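Local coordinates for Ras-related protein Rab-21 (Homo sapiens, PDB 1Z08) that belongs to the Rab branch of the Ras-like small G proteins and here holds phosphoaminophosphonic acid-guanylate ester with a magnesium ion in a P-loop fold, at residues Y5-V9 and L163-I168; R25-F31 and A150-I156. The protein carries 1 engineered substitution. One frame throughout, in Å; residues are numbered along the deposited sequence.

Both contacts join the N-terminal part of the fold to its C-terminal part, and the same helix, 156-168, links them: contact 2 includes its first residue, Ile156, and contact 1 its last turn and a half, 163-168. Their other partners also follow each other in the chain, strand 5-12 in contact 1 and helix 19-28 in contact 2. The contact centres are 20 Å apart, with nearest atoms about 6 Å apart and no touch. Contact 2 borders the nucleotide, since Phe31, Ala150 and Lys151 belong to the ligand pocket and Phe31 CZ is 3.2 Å from GNP O2'. Contact 1 is remote from it: the side chain of Val9 is about 14 Å from GNP.

Contact 1 of 2, residues Y5-V9 and L163-I168; sequences YSFKV and LCKRMI
The C-terminal helix of the Ras-like P-loop fold packs here across a strand of the central sheet. Residues 5-9 are extended (phi/psi near -125/135) and 163-168 helical; the short axes approach to 10.0 Å with 114° between their N-to-C directions. CA pairs Val9-Leu163 (9.1 Å), Phe7-Met167 (7.7 Å) and Tyr5-Ile168 (7.6 Å) set the register, and Tyr5, Phe7 and Val9 all direct CB toward the helix. Leu163 (t, p) comes first, its CD2 3.8 Å from Val9 CG1, and both side chains also touch Ile83 of the neighbouring strand 81-87. Cys164 adds its carbonyl, O lying 4.2 Å from Phe7 CE1. Met167 (m, t, m) is central: its CB lies over the Phe7 face, 3.8 Å from the centroid and 8° off the normal, its SD makes an oblique Met-aromatic contact at 4.6 Å from that centroid, and its CE reaches Phe7 CB at 3.7 Å and Val9 CG2 at 3.8 Å. Ile168 (m, t) touches Tyr5 and Phe7, both with chi1 m: its CG1 meets the Phe7 edge, 3.8 Å from CE1, and makes a CH-pi contact 3.8 Å above the Tyr5 centroid, while Ile168 CG2 lies 3.5 Å from Tyr5 OH.

Contact 2 of 2, residues R25-F31 and A150-I156; sequences RYCENKF and AKQNKGI. With GNP (phosphoaminophosphonic acid-guanylate ester), chain F.
Arg25 NE donates to Ala150 O at 2.8 Å with an N-H...O angle of 167°, the strongest bond between the segments. Arg25 NH2 adds weak bonds to Ala150 O (3.3 Å) and Lys151 O (2.9 Å), so both carbonyls lie at the guanidinium edge while Asn153 CB covers one face. With the side chain in t, p, p, Arg25 NH1 also donates to Asn29 OD1 (3.1 Å), within its own segment. A water joins the two asparagines, donating to Asn29 OD1 (2.7 Å) and accepting from Asn153 ND2 (3.1 Å). Helix 19-28 ends just before Asn29, whose positive phi (50/47) releases the chain into the extended run to Phe31. Asn153 also has positive phi (52/58); with Lys154 it faces Ser149 in a G1 beta bulge, and Gly155 then occupies the N-cap position of helix 156-168.

Nearest CA pairs are Arg25-Ala150 (6.1 Å), Tyr26-Ile156 (6.7 Å) and Phe31-Lys151 (6.1 Å). Ile156 (m, t) packs its CD1 3.7 Å from Arg25 CG and its CG2 3.7 Å from Tyr26 CB. Phe31 (chi1 t) lies flat against Lys151, whose CA is 3.6 Å from the ring centroid and 7° off the normal, and the Lys151 NZ continues to a salt bridge with Asp33.

Toward the nucleotide, Lys151 N donates to GNP O6 at 3.2 Å (167°) and Ala150 N weakly at 2.8 Å. Backbone amides reading the base oxygen from a Ser149-Ala150-Lys151 sequence are the signature of the G5 (SAK) loop of Ras-like G proteins.

Contact 1 of 2, residues Y5-V9 and L163-I168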
loop_
_atom_site.group_PDB
_atom_site.type_symbol
_atom_site.label_atom_id
_atom_site.label_comp_id
_atom_site.label_asym_id
_atom_site.label_seq_id
_atom_site.Cartn_x
_atom_site.Cartn_y
_atom_site.Cartn_z
ATOM N N TYR A 5 -3.465 -14.421 -14.101
ATOM C CA TYR A 5 -2.599 -13.991 -13.002
ATOM C C TYR A 5 -3.302 -14.009 -11.647
ATOM O O TYR A 5 -4.473 -13.642 -11.531
ATOM C CB TYR A 5 -2.020 -12.597 -13.269
ATOM C CG TYR A 5 -1.139 -12.513 -14.493
ATOM C CD1 TYR A 5 -1.646 -12.052 -15.708
ATOM C CD2 TYR A 5 0.201 -12.899 -14.441
ATOM C CE1 TYR A 5 -0.842 -11.972 -16.840
ATOM C CE2 TYR A 5 1.016 -12.825 -15.570
ATOM C CZ TYR A 5 0.486 -12.359 -16.763
ATOM O OH TYR A 5 1.282 -12.284 -17.880
ATOM N N SER A 6 -2.567 -14.446 -10.628
ATOM C CA SER A 6 -3.056 -14.449 -9.256
ATOM C C SER A 6 -1.956 -13.911 -8.343
ATOM O O SER A 6 -0.879 -14.501 -8.242
ATOM C CB SER A 6 -3.481 -15.860 -8.841
ATOM O OG SER A 6 -4.245 -15.841 -7.649
ATOM N N PHE A 7 -2.224 -12.779 -7.697
ATOM C CA PHE A 7 -1.220 -12.115 -6.868
ATOM C C PHE A 7 -1.697 -11.877 -5.440
ATOM O O PHE A 7 -2.870 -11.579 -5.209
ATOM C CB PHE A 7 -0.803 -10.773 -7.483
ATOM C CG PHE A 7 -0.187 -10.883 -8.856
ATOM C CD1 PHE A 7 -0.749 -10.207 -9.933
ATOM C CD2 PHE A 7 0.962 -11.644 -9.067
ATOM C CE1 PHE A 7 -0.185 -10.288 -11.205
ATOM C CE2 PHE A 7 1.535 -11.736 -10.338
ATOM C CZ PHE A 7 0.961 -11.054 -11.408
ATOM N N LYS A 8 -0.772 -12.009 -4.492
ATOM C CA LYS A 8 -1.023 -11.667 -3.094
ATOM C C LYS A 8 -0.368 -10.331 -2.761
ATOM O O LYS A 8 0.833 -10.148 -2.977
ATOM C CB LYS A 8 -0.497 -12.762 -2.159
ATOM C CG LYS A 8 -0.616 -12.420 -0.676
ATOM C CD LYS A 8 -0.198 -13.579 0.208
ATOM C CE LYS A 8 -0.301 -13.198 1.674
ATOM N NZ LYS A 8 0.008 -14.349 2.569
ATOM N N VAL A 9 -1.169 -9.407 -2.238
ATOM C CA VAL A 9 -0.710 -8.068 -1.881
ATOM C C VAL A 9 -1.044 -7.797 -0.412
ATOM O O VAL A 9 -2.159 -8.065 0.037
ATOM C CB VAL A 9 -1.349 -6.995 -2.816
ATOM C CG1 VAL A 9 -1.039 -5.588 -2.343
ATOM C CG2 VAL A 9 -0.870 -7.188 -4.255
ATOM N N LEU A 163 0.875 -1.503 -9.621
ATOM C CA LEU A 163 1.420 -2.629 -8.862
ATOM C C LEU A 163 1.225 -3.942 -9.617
ATOM O O LEU A 163 2.144 -4.756 -9.693
ATOM C CB LEU A 163 0.818 -2.697 -7.447
ATOM C CG LEU A 163 1.235 -3.823 -6.485
ATOM C CD1 LEU A 163 2.736 -3.914 -6.270
ATOM C CD2 LEU A 163 0.534 -3.655 -5.155
ATOM N N CYS A 164 0.035 -4.120 -10.187
ATOM C CA CYS A 164 -0.286 -5.296 -11.001
ATOM C C CYS A 164 0.614 -5.409 -12.232
ATOM O O CYS A 164 1.100 -6.496 -12.547
ATOM C CB CYS A 164 -1.757 -5.272 -11.419
ATOM S SG CYS A 164 -2.911 -5.664 -10.092
ATOM N N LYS A 165 0.831 -4.284 -12.916
ATOM C CA LYS A 165 1.719 -4.236 -14.080
ATOM C C LYS A 165 3.136 -4.655 -13.710
ATOM O O LYS A 165 3.770 -5.421 -14.433
ATOM C CB LYS A 165 1.753 -2.831 -14.685
ATOM C CG LYS A 165 0.508 -2.430 -15.445
ATOM C CD LYS A 165 0.699 -1.039 -16.033
ATOM C CE LYS A 165 -0.597 -0.471 -16.577
ATOM N NZ LYS A 165 -0.400 0.935 -17.026
ATOM N N ARG A 166 3.622 -4.144 -12.582
ATOM C CA ARG A 166 4.964 -4.457 -12.100
ATOM C C ARG A 166 5.094 -5.916 -11.651
ATOM O O ARG A 166 6.147 -6.531 -11.837
ATOM C CB ARG A 166 5.361 -3.513 -10.965
ATOM C CG ARG A 166 5.540 -2.051 -11.371
ATOM C CD ARG A 166 5.580 -1.139 -10.144
ATOM N NE ARG A 166 6.674 -1.493 -9.239
ATOM C CZ ARG A 166 6.673 -1.283 -7.924
ATOM N NH1 ARG A 166 5.624 -0.726 -7.330
ATOM N NH2 ARG A 166 7.720 -1.651 -7.198
ATOM N N MET A 167 4.030 -6.466 -11.065
ATOM C CA MET A 167 4.023 -7.877 -10.653
ATOM C C MET A 167 3.948 -8.840 -11.845
ATOM O O MET A 167 4.494 -9.946 -11.792
ATOM C CB MET A 167 2.899 -8.160 -9.652
ATOM C CG MET A 167 3.122 -7.523 -8.282
ATOM S SD MET A 167 1.840 -7.878 -7.059
ATOM C CE MET A 167 0.363 -7.285 -7.886
ATOM N N ILE A 168 3.263 -8.415 -12.907
ATOM C CA ILE A 168 3.215 -9.170 -14.162
ATOM C C ILE A 168 4.600 -9.185 -14.820
ATOM O O ILE A 168 5.016 -10.202 -15.382
ATOM C CB ILE A 168 2.146 -8.601 -15.140
ATOM C CG1 ILE A 168 0.732 -8.890 -14.623
ATOM C CG2 ILE A 168 2.312 -9.179 -16.556
ATOM C CD1 ILE A 168 -0.365 -8.082 -15.306
#

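Contact 2 of 2, residues R25-F31 and A150-I156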
loop_
_atom_site.group_PDB
_atom_site.type_symbol
_atom_site.label_atom_id
_atom_site.label_comp_id
_atom_site.label_asym_id
_atom_site.label_seq_id
_atom_site.Cartn_x
_atom_site.Cartn_y
_atom_site.Cartn_z
ATOM N N ARG A 25 -12.185 1.797 -0.140
ATOM C CA ARG A 25 -12.443 2.674 -1.279
ATOM C C ARG A 25 -12.265 1.929 -2.604
ATOM O O ARG A 25 -13.092 2.057 -3.502
ATOM C CB ARG A 25 -11.550 3.923 -1.238
ATOM C CG ARG A 25 -11.686 4.849 -2.450
ATOM C CD ARG A 25 -13.074 5.480 -2.540
ATOM N NE ARG A 25 -13.199 6.663 -1.691
ATOM C CZ ARG A 25 -14.341 7.309 -1.466
ATOM N NH1 ARG A 25 -15.474 6.887 -2.021
ATOM N NH2 ARG A 25 -14.353 8.378 -0.683
ATOM N N TYR A 26 -11.194 1.147 -2.711
ATOM C CA TYR A 26 -10.895 0.402 -3.940
ATOM C C TYR A 26 -11.917 -0.709 -4.227
ATOM O O TYR A 26 -12.306 -0.917 -5.380
ATOM C CB TYR A 26 -9.478 -0.176 -3.877
ATOM C CG TYR A 26 -8.965 -0.768 -5.179
ATOM C CD1 TYR A 26 -8.963 -0.024 -6.361
ATOM C CD2 TYR A 26 -8.457 -2.067 -5.219
ATOM C CE1 TYR A 26 -8.485 -0.568 -7.554
ATOM C CE2 TYR A 26 -7.974 -2.615 -6.403
ATOM C CZ TYR A 26 -7.991 -1.864 -7.566
ATOM O OH TYR A 26 -7.508 -2.412 -8.736
ATOM N N CYS A 27 -12.354 -1.403 -3.178
ATOM C CA CYS A 27 -13.217 -2.577 -3.328
ATOM C C CYS A 27 -14.716 -2.273 -3.304
ATOM O O CYS A 27 -15.491 -2.928 -4.007
ATOM C CB CYS A 27 -12.891 -3.624 -2.259
ATOM S SG CYS A 27 -11.266 -4.383 -2.420
ATOM N N GLU A 28 -15.123 -1.295 -2.497
ATOM C CA GLU A 28 -16.547 -1.002 -2.300
ATOM C C GLU A 28 -16.937 0.444 -2.612
ATOM O O GLU A 28 -18.116 0.806 -2.527
ATOM C CB GLU A 28 -16.975 -1.353 -0.868
ATOM C CG GLU A 28 -16.800 -2.823 -0.478
ATOM C CD GLU A 28 -17.702 -3.776 -1.255
ATOM O OE1 GLU A 28 -18.794 -3.360 -1.702
ATOM O OE2 GLU A 28 -17.317 -4.955 -1.405
ATOM N N ASN A 29 -15.949 1.262 -2.977
ATOM C CA ASN A 29 -16.135 2.703 -3.192
ATOM C C ASN A 29 -16.858 3.395 -2.026
ATOM O O ASN A 29 -17.804 4.163 -2.220
ATOM C CB ASN A 29 -16.821 2.982 -4.541
ATOM C CG ASN A 29 -16.806 4.456 -4.913
ATOM O OD1 ASN A 29 -15.853 5.180 -4.613
ATOM N ND2 ASN A 29 -17.869 4.909 -5.571
ATOM N N LYS A 30 -16.406 3.096 -0.811
ATOM C CA LYS A 30 -16.943 3.721 0.394
ATOM C C LYS A 30 -15.793 4.267 1.238
ATOM O O LYS A 30 -14.655 3.806 1.115
ATOM C CB LYS A 30 -17.791 2.728 1.201
ATOM C CG LYS A 30 -19.038 2.207 0.476
ATOM C CD LYS A 30 -19.922 1.395 1.418
ATOM C CE LYS A 30 -21.227 0.965 0.754
ATOM N NZ LYS A 30 -21.052 -0.230 -0.119
ATOM N N PHE A 31 -16.095 5.260 2.073
ATOM C CA PHE A 31 -15.114 5.854 2.987
ATOM C C PHE A 31 -15.777 6.284 4.290
ATOM O O PHE A 31 -16.916 6.762 4.289
ATOM C CB PHE A 31 -14.392 7.050 2.337
ATOM C CG PHE A 31 -13.423 7.759 3.260
ATOM C CD1 PHE A 31 -12.120 7.290 3.423
ATOM C CD2 PHE A 31 -13.818 8.895 3.968
ATOM C CE1 PHE A 31 -11.225 7.941 4.279
ATOM C CE2 PHE A 31 -12.931 9.553 4.830
ATOM C CZ PHE A 31 -11.631 9.075 4.986
ATOM N N ALA A 150 -7.646 8.252 0.114
ATOM C CA ALA A 150 -8.800 7.369 0.230
ATOM C C ALA A 150 -10.092 8.179 0.362
ATOM O O ALA A 150 -11.133 7.781 -0.156
ATOM C CB ALA A 150 -8.630 6.420 1.411
ATOM N N LYS A 151 -10.004 9.326 1.039
ATOM C CA LYS A 151 -11.157 10.205 1.259
ATOM C C LYS A 151 -11.705 10.806 -0.042
ATOM O O LYS A 151 -12.922 10.853 -0.238
ATOM C CB LYS A 151 -10.812 11.311 2.268
ATOM C CG LYS A 151 -11.983 12.233 2.618
ATOM C CD LYS A 151 -11.749 12.992 3.914
ATOM C CE LYS A 151 -12.995 13.765 4.311
ATOM N NZ LYS A 151 -13.004 14.113 5.761
ATOM N N GLN A 152 -10.807 11.246 -0.926
ATOM C CA GLN A 152 -11.206 11.856 -2.202
ATOM C C GLN A 152 -11.128 10.897 -3.395
ATOM O O GLN A 152 -11.402 11.291 -4.535
ATOM C CB GLN A 152 -10.372 13.113 -2.479
ATOM C CG GLN A 152 -10.564 14.223 -1.458
ATOM C CD GLN A 152 -9.802 15.492 -1.807
ATOM O OE1 GLN A 152 -8.726 15.445 -2.405
ATOM N NE2 GLN A 152 -10.352 16.635 -1.416
ATOM N N ASN A 153 -10.781 9.637 -3.123
ATOM C CA ASN A 153 -10.550 8.625 -4.160
ATOM C C ASN A 153 -9.566 9.103 -5.238
ATOM O O ASN A 153 -9.898 9.159 -6.426
ATOM C CB ASN A 153 -11.876 8.146 -4.784
ATOM C CG ASN A 153 -11.713 6.881 -5.614
ATOM O OD1 ASN A 153 -10.708 6.176 -5.512
ATOM N ND2 ASN A 153 -12.708 6.589 -6.443
ATOM N N LYS A 154 -8.360 9.457 -4.806
ATOM C CA LYS A 154 -7.310 9.908 -5.714
ATOM C C LYS A 154 -6.113 8.968 -5.666
ATOM O O LYS A 154 -5.630 8.628 -4.584
ATOM C CB LYS A 154 -6.865 11.329 -5.360
ATOM C CG LYS A 154 -7.909 12.401 -5.641
ATOM C CD LYS A 154 -7.445 13.752 -5.139
ATOM C CE LYS A 154 -8.366 14.861 -5.617
ATOM N NZ LYS A 154 -7.951 16.170 -5.031
ATOM N N GLY A 155 -5.650 8.546 -6.841
ATOM C CA GLY A 155 -4.432 7.735 -6.963
ATOM C C GLY A 155 -4.538 6.254 -6.626
ATOM O O GLY A 155 -3.564 5.516 -6.779
ATOM N N ILE A 156 -5.710 5.809 -6.176
ATOM C CA ILE A 156 -5.885 4.417 -5.730
ATOM C C ILE A 156 -5.993 3.433 -6.898
ATOM O O ILE A 156 -5.363 2.373 -6.887
ATOM C CB ILE A 156 -7.076 4.266 -4.753
ATOM C CG1 ILE A 156 -6.831 5.121 -3.507
ATOM C CG2 ILE A 156 -7.272 2.803 -4.359
ATOM C CD1 ILE A 156 -8.035 5.277 -2.612
HETATM P PG GNP F . -5.692 0.297 11.737
HETATM O O1G GNP F . -5.754 0.593 13.217
HETATM O O2G GNP F . -6.832 -0.535 11.210
HETATM O O3G GNP F . -4.322 -0.291 11.544
HETATM N N3B GNP F . -5.736 1.690 10.936
HETATM P PB GNP F . -5.857 1.925 9.358
HETATM O O1B GNP F . -4.523 2.101 8.745
HETATM O O2B GNP F . -6.708 0.860 8.777
HETATM O O3A GNP F . -6.553 3.279 9.140
HETATM P PA GNP F . -8.023 3.570 8.781
HETATM O O1A GNP F . -8.264 3.247 7.360
HETATM O O2A GNP F . -8.972 2.997 9.767
HETATM O "O5'" GNP F . -8.134 5.136 8.884
HETATM C "C5'" GNP F . -7.674 5.812 10.054
HETATM C "C4'" GNP F . -8.163 7.250 10.044
HETATM O "O4'" GNP F . -7.579 7.961 8.922
HETATM C "C3'" GNP F . -9.672 7.421 9.914
HETATM O "O3'" GNP F . -10.059 8.523 10.713
HETATM C "C2'" GNP F . -9.849 7.676 8.417
HETATM O "O2'" GNP F . -11.030 8.376 8.077
HETATM C "C1'" GNP F . -8.608 8.515 8.125
HETATM N N9 GNP F . -8.207 8.491 6.722
HETATM C C8 GNP F . -7.887 7.391 5.957
HETATM N N7 GNP F . -7.572 7.688 4.726
HETATM C C5 GNP F . -7.691 9.074 4.670
HETATM C C6 GNP F . -7.479 9.978 3.594
HETATM O O6 GNP F . -7.126 9.722 2.436
HETATM N N1 GNP F . -7.702 11.309 3.963
HETATM C C2 GNP F . -8.095 11.713 5.219
HETATM N N2 GNP F . -8.269 13.029 5.399
HETATM N N3 GNP F . -8.295 10.879 6.232
HETATM C C4 GNP F . -8.082 9.580 5.890
HETATM O O HOH W 1 -15.361 7.740 -5.403
#